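Local coordinates for AGR_C_1268p (Agrobacterium tumefaciens str. C58, PDB 2GHS), which probably acts as a metal-dependent gluconolactonase of the SMP-30 family, related to the calcium-binding protein regucalcin, at residues T46-G51 with W65-E70. Sequence-based numbering, arbitrary orientation.
Sequences TPMLLG and WFNILE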
# COMPACT_ATOMS: atom_id res chain seq x y z
N THR A 46 11.42 -9.69 11.70
CA THR A 46 10.17 -10.33 12.09
C THR A 46 9.36 -10.62 10.86
O THR A 46 9.10 -9.71 10.10
CB THR A 46 9.31 -9.39 12.95
OG1 THR A 46 10.12 -8.83 13.97
CG2 THR A 46 8.13 -10.10 13.56
N PRO A 47 8.97 -11.88 10.65
CA PRO A 47 8.12 -12.17 9.48
C PRO A 47 6.68 -11.80 9.69
O PRO A 47 6.08 -12.10 10.74
CB PRO A 47 8.28 -13.69 9.27
CG PRO A 47 8.85 -14.21 10.55
CD PRO A 47 9.28 -13.09 11.44
N MSE A 48 6.09 -11.20 8.66
CA MSE A 48 4.69 -10.81 8.68
C MSE A 48 3.87 -11.86 7.98
O MSE A 48 4.19 -12.26 6.87
CB MSE A 48 4.48 -9.51 7.90
CG MSE A 48 5.31 -8.36 8.35
SE MSE A 48 4.76 -7.65 10.12
CE MSE A 48 6.04 -8.60 11.17
N LEU A 49 2.77 -12.25 8.60
CA LEU A 49 1.80 -13.12 7.93
C LEU A 49 1.26 -12.40 6.70
O LEU A 49 1.24 -12.96 5.61
CB LEU A 49 0.69 -13.51 8.89
CG LEU A 49 -0.41 -14.38 8.35
CD1 LEU A 49 0.19 -15.69 7.90
CD2 LEU A 49 -1.48 -14.55 9.46
N LEU A 50 0.90 -11.12 6.86
CA LEU A 50 0.43 -10.33 5.73
C LEU A 50 0.88 -8.89 5.93
O LEU A 50 0.13 -8.02 6.42
CB LEU A 50 -1.09 -10.46 5.54
CG LEU A 50 -1.66 -9.78 4.29
CD1 LEU A 50 -0.90 -10.17 3.07
CD2 LEU A 50 -3.15 -10.08 4.11
N GLY A 51 2.15 -8.64 5.59
CA GLY A 51 2.70 -7.32 5.70
C GLY A 51 2.09 -6.46 4.63
O GLY A 51 2.06 -6.89 3.45
N TRP A 65 3.81 0.12 9.13
CA TRP A 65 3.09 -0.82 8.25
C TRP A 65 2.17 -1.69 9.08
O TRP A 65 2.18 -1.61 10.32
CB TRP A 65 4.05 -1.68 7.41
CG TRP A 65 4.93 -2.60 8.15
CD1 TRP A 65 4.66 -3.89 8.51
CD2 TRP A 65 6.26 -2.32 8.60
NE1 TRP A 65 5.74 -4.42 9.17
CE2 TRP A 65 6.73 -3.48 9.23
CE3 TRP A 65 7.09 -1.20 8.53
CZ2 TRP A 65 7.99 -3.55 9.81
CZ3 TRP A 65 8.36 -1.27 9.10
CH2 TRP A 65 8.78 -2.44 9.73
N PHE A 66 1.37 -2.51 8.41
CA PHE A 66 0.48 -3.39 9.10
C PHE A 66 0.80 -4.86 8.90
O PHE A 66 1.36 -5.25 7.90
CB PHE A 66 -0.98 -3.15 8.63
CG PHE A 66 -1.49 -1.78 8.90
CD1 PHE A 66 -1.30 -0.76 7.97
CD2 PHE A 66 -2.20 -1.52 10.05
CE1 PHE A 66 -1.79 0.52 8.21
CE2 PHE A 66 -2.67 -0.26 10.32
CZ PHE A 66 -2.46 0.77 9.41
N ASN A 67 0.40 -5.65 9.88
CA ASN A 67 0.25 -7.12 9.75
C ASN A 67 -1.24 -7.37 9.76
O ASN A 67 -1.83 -7.49 10.82
CB ASN A 67 0.97 -7.83 10.87
CG ASN A 67 1.11 -9.32 10.63
OD1 ASN A 67 0.77 -9.82 9.57
ND2 ASN A 67 1.64 -10.04 11.62
N ILE A 68 -1.84 -7.37 8.57
CA ILE A 68 -3.30 -7.15 8.47
C ILE A 68 -4.08 -8.16 9.30
O ILE A 68 -4.89 -7.80 10.17
CB ILE A 68 -3.82 -7.17 7.00
CG1 ILE A 68 -3.29 -5.99 6.21
CG2 ILE A 68 -5.39 -7.12 7.01
CD1 ILE A 68 -3.82 -5.99 4.78
N LEU A 69 -3.86 -9.43 9.01
CA LEU A 69 -4.67 -10.52 9.57
C LEU A 69 -4.43 -10.71 11.06
O LEU A 69 -5.28 -11.24 11.72
CB LEU A 69 -4.38 -11.83 8.82
CG LEU A 69 -4.57 -11.76 7.29
CD1 LEU A 69 -4.24 -13.09 6.62
CD2 LEU A 69 -5.99 -11.35 6.95
N GLU A 70 -3.30 -10.24 11.59
CA GLU A 70 -3.02 -10.33 13.03
C GLU A 70 -3.35 -9.04 13.81
O GLU A 70 -3.06 -8.94 15.02
CB GLU A 70 -1.55 -10.70 13.27
CG GLU A 70 -1.17 -12.04 12.66
CD GLU A 70 -1.52 -13.24 13.53
OE1 GLU A 70 -2.42 -13.16 14.39
OE2 GLU A 70 -0.85 -14.28 13.35
O HOH W 1 2.80 -12.62 11.58
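Asn67 and Leu50 form the polar centre of this contact. In Asn67, chi1 of -168° sets CG anti to the backbone N, and OD1 reaches the loop backbone, where it accepts a nearly straight hydrogen bond from Leu50 N (3.0 Å, 172° at the hydrogen). On the other branch, Asn67 ND2 donates to a water 2.8 Å away that also accepts from Leu49 N, and to Glu72 OE1; Leu50 N on OD1, and Glu72 and the water on ND2, together fix the rotation of the carboxamide. Ile68 N returns a backbone bond to Leu50 O (3.0 Å). Beside it Gly51 and Asn67 make an antiparallel non-hydrogen-bonded pair, and Gly51 CA makes a CA-H...O contact with Phe66 O (3.3 Å).

The selenium of selenomethionine Met48 sits in the plane of the Trp65 indole, 3.5 Å from NE1, an edge-on Met-aromatic contact; SE also touches Asn67 CB. Apolar packing continues through Leu50 CD2, which lies against Leu69 CG (3.9 Å), while Leu49 CD2 meets Leu69 CB, and Glu70 through CG and OE2, both crosswise.

The loop 46-51 leads from strand 41-44 into strand 51-57, the first strand of a propeller blade, across the end of strand 62-67. Ile68 touches Glu52, predicted to bind the divalent metal, and Arg135, predicted to bind substrate, and Trp65 stacks on His74 of strand 72-77.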